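PDB 6UBL: DynF from Micromonospora chersina, which is of unknown function but comes from the dynemicin enediyne pathway and, with palmitic acid held in its beta barrel, probably binds a long hydrophobic molecule. Local coordinates for residues A167-G173 / L198-G204; K129-V135 / P153-D159; I42-F48 / T57-D61. All coordinates share one frame; numbering follows the deposited sequence.

Contact 1 of 3, residues A167-G173 / L198-G204. With PLM (palmitic acid), chain C.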
loop_
_atom_site.group_PDB
_atom_site.type_symbol
_atom_site.label_atom_id
_atom_site.label_comp_id
_atom_site.label_asym_id
_atom_site.label_seq_id
_atom_site.Cartn_x
_atom_site.Cartn_y
_atom_site.Cartn_z
ATOM N N ALA A 167 -15.832 16.555 -5.935
ATOM C CA ALA A 167 -17.068 16.399 -5.180
ATOM C C ALA A 167 -18.028 15.464 -5.912
ATOM O O ALA A 167 -18.130 15.483 -7.147
ATOM C CB ALA A 167 -17.730 17.760 -4.985
ATOM N N GLY A 168 -18.723 14.627 -5.140
ATOM C CA GLY A 168 -19.707 13.721 -5.671
ATOM C C GLY A 168 -19.159 12.449 -6.278
ATOM O O GLY A 168 -19.953 11.578 -6.659
ATOM N N ALA A 169 -17.841 12.308 -6.386
ATOM C CA ALA A 169 -17.282 11.239 -7.194
ATOM C C ALA A 169 -17.198 9.922 -6.426
ATOM O O ALA A 169 -16.922 9.907 -5.224
ATOM C CB ALA A 169 -15.890 11.623 -7.680
ATOM N N PRO A 170 -17.380 8.800 -7.124
ATOM C CA PRO A 170 -17.149 7.494 -6.503
ATOM C C PRO A 170 -15.664 7.153 -6.486
ATOM O O PRO A 170 -14.891 7.558 -7.362
ATOM C CB PRO A 170 -17.901 6.532 -7.428
ATOM C CG PRO A 170 -17.806 7.192 -8.784
ATOM C CD PRO A 170 -17.913 8.676 -8.497
ATOM N N GLY A 171 -15.271 6.391 -5.464
ATOM C CA GLY A 171 -13.902 5.946 -5.302
ATOM C C GLY A 171 -13.853 4.561 -4.698
ATOM O O GLY A 171 -14.879 3.978 -4.345
ATOM N N LYS A 172 -12.638 4.025 -4.604
ATOM C CA LYS A 172 -12.423 2.665 -4.143
ATOM C C LYS A 172 -11.201 2.600 -3.241
ATOM O O LYS A 172 -10.286 3.415 -3.350
ATOM C CB LYS A 172 -12.189 1.702 -5.323
ATOM C CG LYS A 172 -13.177 1.846 -6.469
ATOM C CD LYS A 172 -12.965 0.785 -7.539
ATOM C CE LYS A 172 -13.691 1.153 -8.826
ATOM N NZ LYS A 172 -13.621 0.052 -9.835
ATOM N N GLY A 173 -11.198 1.607 -2.359
ATOM C CA GLY A 173 -9.995 1.228 -1.639
ATOM C C GLY A 173 -9.366 0.113 -2.456
ATOM O O GLY A 173 -10.052 -0.823 -2.874
ATOM N N LEU A 198 -13.456 -1.971 0.281
ATOM C CA LEU A 198 -13.936 -0.658 0.681
ATOM C C LEU A 198 -14.289 0.096 -0.591
ATOM O O LEU A 198 -13.480 0.150 -1.524
ATOM C CB LEU A 198 -12.852 0.081 1.468
ATOM C CG LEU A 198 -13.316 1.368 2.168
ATOM C CD1 LEU A 198 -12.472 1.679 3.378
ATOM C CD2 LEU A 198 -13.268 2.511 1.164
ATOM N N ARG A 199 -15.487 0.672 -0.621
ATOM C CA ARG A 199 -15.909 1.570 -1.678
ATOM C C ARG A 199 -16.441 2.820 -0.999
ATOM O O ARG A 199 -16.901 2.772 0.147
ATOM C CB ARG A 199 -17.003 0.901 -2.518
ATOM C CG ARG A 199 -16.591 -0.495 -2.975
ATOM C CD ARG A 199 -17.526 -1.086 -4.009
ATOM N NE ARG A 199 -16.776 -1.797 -5.042
ATOM C CZ ARG A 199 -16.458 -1.275 -6.222
ATOM N NH1 ARG A 199 -16.828 -0.038 -6.523
ATOM N NH2 ARG A 199 -15.771 -1.988 -7.103
ATOM N N PHE A 200 -16.337 3.954 -1.686
ATOM C CA PHE A 200 -16.768 5.206 -1.085
ATOM C C PHE A 200 -17.294 6.147 -2.153
ATOM O O PHE A 200 -17.085 5.944 -3.351
ATOM C CB PHE A 200 -15.662 5.868 -0.235
ATOM C CG PHE A 200 -14.470 6.381 -1.015
ATOM C CD1 PHE A 200 -14.427 7.695 -1.474
ATOM C CD2 PHE A 200 -13.372 5.563 -1.265
ATOM C CE1 PHE A 200 -13.331 8.169 -2.178
ATOM C CE2 PHE A 200 -12.279 6.037 -1.961
ATOM C CZ PHE A 200 -12.254 7.345 -2.419
ATOM N N ASN A 201 -17.998 7.175 -1.688
ATOM C CA ASN A 201 -18.428 8.278 -2.527
ATOM C C ASN A 201 -18.080 9.570 -1.820
ATOM O O ASN A 201 -18.346 9.716 -0.623
ATOM C CB ASN A 201 -19.942 8.276 -2.768
ATOM C CG ASN A 201 -20.408 7.058 -3.507
ATOM O OD1 ASN A 201 -20.164 6.909 -4.701
ATOM N ND2 ASN A 201 -21.086 6.168 -2.798
ATOM N N MET A 202 -17.479 10.497 -2.550
ATOM C CA MET A 202 -17.320 11.841 -2.022
ATOM C C MET A 202 -18.662 12.557 -2.071
ATOM O O MET A 202 -19.443 12.380 -3.013
ATOM C CB MET A 202 -16.312 12.629 -2.850
ATOM C CG MET A 202 -14.915 12.040 -2.894
ATOM S SD MET A 202 -14.200 11.673 -1.279
ATOM C CE MET A 202 -14.252 13.287 -0.494
ATOM N N GLY A 203 -18.948 13.333 -1.030
ATOM C CA GLY A 203 -20.050 14.270 -1.082
ATOM C C GLY A 203 -19.567 15.629 -1.538
ATOM O O GLY A 203 -18.703 15.731 -2.415
ATOM N N GLY A 204 -20.109 16.686 -0.937
ATOM C CA GLY A 204 -19.700 18.041 -1.277
ATOM C C GLY A 204 -19.214 18.804 -0.061
ATOM O O GLY A 204 -18.996 18.224 1.011
HETATM C C1 PLM C . -9.381 17.265 -2.705
HETATM O O1 PLM C . -9.772 17.704 -1.537
HETATM O O2 PLM C . -9.312 17.958 -3.687
HETATM C C2 PLM C . -9.048 15.807 -2.719
HETATM C C3 PLM C . -10.075 14.895 -2.102
HETATM C C4 PLM C . -9.599 13.481 -2.244
HETATM C C5 PLM C . -10.038 12.562 -1.167
HETATM C C6 PLM C . -9.443 11.183 -1.325
HETATM C C7 PLM C . -10.466 10.115 -1.050
HETATM C C8 PLM C . -11.213 10.354 0.239
HETATM C C9 PLM C . -10.341 10.321 1.464
HETATM C CA PLM C . -10.306 8.954 2.092
HETATM C CB PLM C . -11.562 8.674 2.893
HETATM C CC PLM C . -11.266 7.925 4.158
HETATM C CD PLM C . -11.699 6.484 4.162
HETATM C CE PLM C . -10.823 5.661 5.071
HETATM C CF PLM C . -11.421 4.373 5.547
HETATM C CG PLM C . -10.501 3.637 6.454
HETATM O O HOH W 1 -20.760 8.869 -6.405
HETATM O O HOH W 2 -11.954 -2.608 -2.168
#
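The ring of F200 lies flat against the backbone of G171. G171 CA stands over one ring face, 3.7 Å from the F200 ring centroid and 17° off the normal, a CH-pi contact. A side chain at G171 would run into this ring. CG of F200 sits between its own backbone N and carbonyl carbon (chi1 68°), and this turns the ring back across the neighbouring strand. F200 CZ, at the ring's end, then lies 3.6 Å from C7 of the palmitic acid. Residues 170-173 and 198-204 are adjacent antiparallel strands of the beta barrel. G171 and F200 form a hydrogen-bonded pair, with G171 N 2.8 Å from F200 O. M202 and L198 also reach the ligand. M202 is bent along its chain, and its SD lies 3.6 Å from ligand C8.

On the opposite face, K172 and R199 run side by side and point the same way. Both are positive, but K172 is modelled in two conformers and R199 poorly ordered, so their spacing is doubtful. Further along, P170 CB rests 3.6 Å from N201 OD1. A water donates to N201 OD1 and to G168 O, while N201 ND2 is hydrogen-bonded to N43 OD1 on strand 37-50.

Contact 2 of 3, residues K129-V135 / P153-D159. With PLM (palmitic acid), chain C.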
loop_
_atom_site.group_PDB
_atom_site.type_symbol
_atom_site.label_atom_id
_atom_site.label_comp_id
_atom_site.label_asym_id
_atom_site.label_seq_id
_atom_site.Cartn_x
_atom_site.Cartn_y
_atom_site.Cartn_z
ATOM N N LYS A 129 -8.191 13.557 -14.573
ATOM C CA LYS A 129 -7.037 13.196 -13.773
ATOM C C LYS A 129 -7.351 12.019 -12.865
ATOM O O LYS A 129 -8.480 11.512 -12.812
ATOM C CB LYS A 129 -6.524 14.418 -13.006
ATOM C CG LYS A 129 -6.018 15.478 -13.977
ATOM C CD LYS A 129 -5.330 16.634 -13.276
ATOM C CE LYS A 129 -4.976 17.764 -14.247
ATOM N NZ LYS A 129 -3.911 17.414 -15.236
ATOM N N ALA A 130 -6.301 11.544 -12.197
ATOM C CA ALA A 130 -6.399 10.433 -11.267
ATOM C C ALA A 130 -5.972 10.930 -9.899
ATOM O O ALA A 130 -4.947 11.600 -9.763
ATOM C CB ALA A 130 -5.494 9.291 -11.711
ATOM N N CYS A 131 -6.755 10.581 -8.895
ATOM C CA CYS A 131 -6.565 10.990 -7.515
ATOM C C CYS A 131 -6.313 9.758 -6.665
ATOM O O CYS A 131 -6.993 8.740 -6.812
ATOM C CB CYS A 131 -7.829 11.714 -7.042
ATOM S SG CYS A 131 -7.892 12.180 -5.313
ATOM N N ARG A 132 -5.335 9.861 -5.772
ATOM C CA ARG A 132 -4.994 8.783 -4.858
ATOM C C ARG A 132 -4.682 9.380 -3.491
ATOM O O ARG A 132 -4.243 10.534 -3.378
ATOM C CB ARG A 132 -3.823 7.930 -5.324
ATOM C CG ARG A 132 -2.503 8.663 -5.412
ATOM C CD ARG A 132 -1.462 7.854 -6.168
ATOM N NE ARG A 132 -1.110 6.563 -5.548
ATOM C CZ ARG A 132 -1.495 5.362 -5.968
ATOM N NH1 ARG A 132 -2.317 5.223 -6.997
ATOM N NH2 ARG A 132 -1.078 4.274 -5.336
ATOM N N MET A 133 -4.920 8.580 -2.447
ATOM C CA MET A 133 -4.625 8.968 -1.073
ATOM C C MET A 133 -4.231 7.697 -0.330
ATOM O O MET A 133 -4.905 6.669 -0.451
ATOM C CB MET A 133 -5.867 9.606 -0.431
ATOM C CG MET A 133 -5.673 10.118 0.989
ATOM S SD MET A 133 -4.663 11.619 1.084
ATOM C CE MET A 133 -5.879 12.873 0.631
ATOM N N ALA A 134 -3.147 7.775 0.437
ATOM C CA ALA A 134 -2.627 6.661 1.222
ATOM C C ALA A 134 -2.854 6.993 2.692
ATOM O O ALA A 134 -2.344 8.006 3.176
ATOM C CB ALA A 134 -1.131 6.468 0.948
ATOM N N VAL A 135 -3.634 6.163 3.388
ATOM C CA VAL A 135 -4.221 6.543 4.668
ATOM C C VAL A 135 -3.795 5.609 5.787
ATOM O O VAL A 135 -3.881 4.383 5.657
ATOM C CB VAL A 135 -5.755 6.596 4.575
ATOM C CG1 VAL A 135 -6.383 6.889 5.930
ATOM C CG2 VAL A 135 -6.182 7.639 3.557
ATOM N N PRO A 153 -0.552 1.286 4.424
ATOM C CA PRO A 153 -1.529 2.343 4.154
ATOM C C PRO A 153 -2.669 1.830 3.287
ATOM O O PRO A 153 -2.466 1.034 2.359
ATOM C CB PRO A 153 -0.708 3.418 3.430
ATOM C CG PRO A 153 0.444 2.691 2.831
ATOM C CD PRO A 153 0.740 1.546 3.765
ATOM N N ILE A 154 -3.878 2.299 3.598
ATOM C CA ILE A 154 -5.046 2.028 2.769
ATOM C C ILE A 154 -4.998 2.976 1.578
ATOM O O ILE A 154 -4.998 4.200 1.750
ATOM C CB ILE A 154 -6.344 2.200 3.571
ATOM C CG1 ILE A 154 -6.382 1.230 4.745
ATOM C CG2 ILE A 154 -7.545 1.992 2.649
ATOM C CD1 ILE A 154 -7.361 1.612 5.837
ATOM N N ILE A 155 -4.956 2.409 0.377
ATOM C CA ILE A 155 -4.831 3.182 -0.849
ATOM C C ILE A 155 -6.240 3.457 -1.365
ATOM O O ILE A 155 -6.983 2.525 -1.709
ATOM C CB ILE A 155 -4.008 2.420 -1.893
ATOM C CG1 ILE A 155 -2.592 2.118 -1.371
ATOM C CG2 ILE A 155 -4.005 3.184 -3.217
ATOM C CD1 ILE A 155 -1.794 3.298 -0.862
ATOM N N LEU A 156 -6.622 4.735 -1.407
ATOM C CA LEU A 156 -7.966 5.145 -1.809
ATOM C C LEU A 156 -7.855 5.959 -3.090
ATOM O O LEU A 156 -7.036 6.877 -3.178
ATOM C CB LEU A 156 -8.608 6.006 -0.720
ATOM C CG LEU A 156 -8.720 5.234 0.594
ATOM C CD1 LEU A 156 -8.717 6.156 1.785
ATOM C CD2 LEU A 156 -9.985 4.382 0.587
ATOM N N THR A 157 -8.663 5.621 -4.079
ATOM C CA THR A 157 -8.511 6.171 -5.413
ATOM C C THR A 157 -9.826 6.730 -5.926
ATOM O O THR A 157 -10.904 6.227 -5.616
ATOM C CB THR A 157 -7.969 5.118 -6.382
ATOM O OG1 THR A 157 -8.851 3.994 -6.428
ATOM C CG2 THR A 157 -6.582 4.663 -5.943
ATOM N N ILE A 158 -9.713 7.801 -6.701
ATOM C CA ILE A 158 -10.820 8.359 -7.459
ATOM C C ILE A 158 -10.314 8.565 -8.879
ATOM O O ILE A 158 -9.349 9.311 -9.095
ATOM C CB ILE A 158 -11.329 9.692 -6.881
ATOM C CG1 ILE A 158 -11.758 9.540 -5.428
ATOM C CG2 ILE A 158 -12.490 10.197 -7.741
ATOM C CD1 ILE A 158 -12.063 10.871 -4.757
ATOM N N ASP A 159 -10.987 7.945 -9.841
ATOM C CA ASP A 159 -10.660 8.079 -11.251
ATOM C C ASP A 159 -11.614 9.081 -11.887
ATOM O O ASP A 159 -12.587 9.534 -11.271
ATOM C CB ASP A 159 -10.736 6.713 -11.932
ATOM C CG ASP A 159 -9.741 5.710 -11.332
ATOM O OD1 ASP A 159 -8.576 6.081 -11.116
ATOM O OD2 ASP A 159 -10.138 4.560 -11.064
HETATM C C1 PLM C . -9.381 17.265 -2.705
HETATM O O1 PLM C . -9.772 17.704 -1.537
HETATM O O2 PLM C . -9.312 17.958 -3.687
HETATM C C2 PLM C . -9.048 15.807 -2.719
HETATM C C3 PLM C . -10.075 14.895 -2.102
HETATM C C4 PLM C . -9.599 13.481 -2.244
HETATM C C5 PLM C . -10.038 12.562 -1.167
HETATM C C6 PLM C . -9.443 11.183 -1.325
HETATM C C7 PLM C . -10.466 10.115 -1.050
HETATM C C8 PLM C . -11.213 10.354 0.239
HETATM C C9 PLM C . -10.341 10.321 1.464
HETATM C CA PLM C . -10.306 8.954 2.092
HETATM C CB PLM C . -11.562 8.674 2.893
HETATM C CC PLM C . -11.266 7.925 4.158
HETATM C CD PLM C . -11.699 6.484 4.162
HETATM C CE PLM C . -10.823 5.661 5.071
HETATM C CF PLM C . -11.421 4.373 5.547
HETATM C CG PLM C . -10.501 3.637 6.454
HETATM O O HOH W 3 -6.608 6.981 -9.187
#
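The carbonyl oxygen of C131 is gripped from two sources. I158 N donates to C131 O at 2.9 Å, and a water donates to it at 3.0 Å. The same water donates to D159 OD1. D159 OD1 forms a salt bridge with R177 of the second subunit, and OD2 a hydrogen bond with its Y176.

C131 and I158 start a run of antiparallel hydrogen-bonded pairs, followed by M133 with L156 and V135 with I154. These are neighbouring strands of the barrel wall, and the side chains of the three pairs share one face. On that face L156 CD1 lies 3.4 Å from V135 CG2, closer than usual for two carbons, where the side chains cross at a slant. The 3.2 Å approach of L156 CD1 to the ligand carbon named CA is shorter than two carbons should come and is doubtful in detail. C131 has SG anti to its backbone N (chi1 174°), which carries the sulfur to 3.7 Å from C4 of the ligand. I154 CD1 meets the methyl end of the fatty acid, 3.8 Å from ligand CG.

The opposite face belongs to R132, A134, I155 and T157. R132 and I155 lie side by side, with R132 NH2 3.8 Å from I155 CG2. The R132 guanidinium forms a salt bridge with E152 and a hydrogen bond with Y176 O, both of the second subunit. A134 CB packs against I155 CD1.

Contact 3 of 3, residues I42-F48 / T57-D61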
loop_
_atom_site.group_PDB
_atom_site.type_symbol
_atom_site.label_atom_id
_atom_site.label_comp_id
_atom_site.label_asym_id
_atom_site.label_seq_id
_atom_site.Cartn_x
_atom_site.Cartn_y
_atom_site.Cartn_z
ATOM N N ILE A 42 -18.493 12.477 3.054
ATOM C CA ILE A 42 -18.082 11.207 2.465
ATOM C C ILE A 42 -18.914 10.089 3.077
ATOM O O ILE A 42 -19.298 10.148 4.242
ATOM C CB ILE A 42 -16.561 10.972 2.660
ATOM C CG1 ILE A 42 -16.124 9.657 1.993
ATOM C CG2 ILE A 42 -16.195 10.942 4.142
ATOM C CD1 ILE A 42 -14.626 9.419 2.024
ATOM N N ASN A 43 -19.193 9.062 2.279
ATOM C CA ASN A 43 -19.774 7.821 2.771
ATOM C C ASN A 43 -18.981 6.653 2.193
ATOM O O ASN A 43 -18.258 6.795 1.196
ATOM C CB ASN A 43 -21.268 7.700 2.457
ATOM C CG ASN A 43 -21.576 7.771 0.983
ATOM O OD1 ASN A 43 -21.141 6.922 0.206
ATOM N ND2 ASN A 43 -22.328 8.793 0.585
ATOM N N SER A 44 -19.089 5.496 2.842
ATOM C CA SER A 44 -18.360 4.325 2.379
ATOM C C SER A 44 -19.082 3.065 2.831
ATOM O O SER A 44 -19.965 3.092 3.696
ATOM C CB SER A 44 -16.906 4.310 2.889
ATOM O OG SER A 44 -16.823 3.988 4.268
ATOM N N ILE A 45 -18.687 1.952 2.222
ATOM C CA ILE A 45 -19.123 0.616 2.608
ATOM C C ILE A 45 -17.851 -0.205 2.766
ATOM O O ILE A 45 -17.042 -0.278 1.833
ATOM C CB ILE A 45 -20.051 -0.028 1.564
ATOM C CG1 ILE A 45 -21.348 0.774 1.451
ATOM C CG2 ILE A 45 -20.360 -1.472 1.954
ATOM C CD1 ILE A 45 -22.182 0.421 0.245
ATOM N N ASP A 46 -17.642 -0.758 3.958
ATOM C CA ASP A 46 -16.416 -1.455 4.307
ATOM C C ASP A 46 -16.757 -2.884 4.704
ATOM O O ASP A 46 -17.700 -3.110 5.465
ATOM C CB ASP A 46 -15.733 -0.853 5.536
ATOM C CG ASP A 46 -15.458 0.631 5.422
ATOM O OD1 ASP A 46 -15.992 1.310 4.522
ATOM O OD2 ASP A 46 -14.711 1.137 6.294
ATOM N N THR A 47 -15.965 -3.848 4.253
ATOM C CA THR A 47 -16.139 -5.236 4.666
ATOM C C THR A 47 -14.946 -5.709 5.488
ATOM O O THR A 47 -13.788 -5.524 5.085
ATOM C CB THR A 47 -16.344 -6.152 3.459
ATOM O OG1 THR A 47 -17.542 -5.758 2.768
ATOM C CG2 THR A 47 -16.469 -7.596 3.914
ATOM N N PHE A 48 -15.233 -6.336 6.631
ATOM C CA PHE A 48 -14.214 -6.783 7.574
ATOM C C PHE A 48 -14.328 -8.291 7.750
ATOM O O PHE A 48 -15.431 -8.809 7.982
ATOM C CB PHE A 48 -14.389 -6.166 8.968
ATOM C CG PHE A 48 -14.396 -4.666 8.984
ATOM C CD1 PHE A 48 -13.222 -3.940 9.095
ATOM C CD2 PHE A 48 -15.603 -3.978 8.918
ATOM C CE1 PHE A 48 -13.240 -2.559 9.119
ATOM C CE2 PHE A 48 -15.623 -2.603 8.939
ATOM C CZ PHE A 48 -14.447 -1.887 9.041
ATOM N N THR A 57 -20.230 -6.472 6.656
ATOM C CA THR A 57 -20.268 -5.322 5.771
ATOM C C THR A 57 -20.952 -4.177 6.507
ATOM O O THR A 57 -22.089 -4.330 6.981
ATOM C CB THR A 57 -21.024 -5.662 4.490
ATOM O OG1 THR A 57 -20.357 -6.745 3.823
ATOM C CG2 THR A 57 -21.041 -4.455 3.572
ATOM N N VAL A 58 -20.268 -3.031 6.588
ATOM C CA VAL A 58 -20.731 -1.911 7.395
ATOM C C VAL A 58 -20.719 -0.648 6.551
ATOM O O VAL A 58 -19.726 -0.355 5.870
ATOM C CB VAL A 58 -19.872 -1.709 8.654
ATOM C CG1 VAL A 58 -20.432 -0.576 9.507
ATOM C CG2 VAL A 58 -19.786 -2.995 9.454
ATOM N N ALA A 59 -21.812 0.110 6.625
ATOM C CA ALA A 59 -21.923 1.388 5.939
ATOM C C ALA A 59 -21.520 2.510 6.885
ATOM O O ALA A 59 -21.924 2.531 8.054
ATOM C CB ALA A 59 -23.370 1.605 5.490
ATOM N N PHE A 60 -20.751 3.458 6.360
ATOM C CA PHE A 60 -20.239 4.576 7.131
ATOM C C PHE A 60 -20.618 5.898 6.477
ATOM O O PHE A 60 -20.755 5.988 5.255
ATOM C CB PHE A 60 -18.710 4.537 7.201
ATOM C CG PHE A 60 -18.155 3.400 7.994
ATOM C CD1 PHE A 60 -18.074 2.129 7.453
ATOM C CD2 PHE A 60 -17.690 3.606 9.280
ATOM C CE1 PHE A 60 -17.550 1.082 8.186
ATOM C CE2 PHE A 60 -17.173 2.564 10.021
ATOM C CZ PHE A 60 -17.099 1.300 9.473
ATOM N N ASP A 61 -20.769 6.927 7.308
ATOM C CA ASP A 61 -21.012 8.286 6.854
ATOM C C ASP A 61 -20.157 9.208 7.710
ATOM O O ASP A 61 -19.896 8.929 8.884
ATOM C CB ASP A 61 -22.498 8.644 6.964
ATOM C CG ASP A 61 -22.815 10.004 6.384
ATOM O OD1 ASP A 61 -22.439 10.259 5.220
ATOM O OD2 ASP A 61 -23.483 10.811 7.071
HETATM O O HOH W 4 -22.705 11.396 2.469
#
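A beta hairpin of strands 37-50 and 54-68 brings these two segments together. Two hydrogen-bonded pairs join the backbones, S44 with F60 and D46 with V58. F60 N lies 2.8 Å from S44 O, and V58 N is equally close to D46 O.

The main side-chain meeting is between D46 and F60, which cross at about a right angle. Their carboxylate and ring planes are 27° apart, and D46 OD2 approaches obliquely, 3.4 Å from F60 CE1. The carboxylate is buried, and S44 fixes part of it. S44 OG donates to D46 OD1 at 2.8 Å, arriving on the syn side and 19° out of the carboxylate plane. S44 OG also lies 3.5 Å from F60 CB. With an alanine in place of D46, the S44 hydroxyl would probably be left without this acceptor and a gap would be likely to open beside F60 CE1.

F48 and F60 come from opposite directions. F60 CZ sits at the edge of the F48 ring, near its plane, 4.2 Å from F48 CZ. V58 CG2 meets the F48 edge as well. I100 of strand 100-104 touches both rings.

The other face carries N43, I45, T47, T57, A59 and D61 and is more exposed. T47 OG1 and T57 OG1 share a hydrogen bond of 3.2 Å, and either could be the donor. I45 CG2 presses on T57 CG2 at 3.5 Å, a tight methyl contact. At the far end a water links N43 ND2 to D61 OD1, while N43 OD1 accepts from N201 on strand 193-205. One buried face and one more exposed face are typical of an antiparallel hairpin in a beta-barrel wall.

The three contacts follow one another across neighbouring strands of the barrel wall. Contact 1 lies in the middle. Its centre is about 10 Å from that of contact 2 and about 11 Å from that of contact 3. K172 O and T157 N, 2.8 Å apart, probably bond contact 1 to contact 2. R199 O with I45 N and N201 N with N43 O, both 2.9 Å, probably do the same toward contact 3. Contacts 2 and 3 do not touch, and their nearest atoms are about 7 Å apart. The palmitic acid unites them: contacts 1 and 2 both line it, and in contact 3 the I42 side chain comes within about 3 Å.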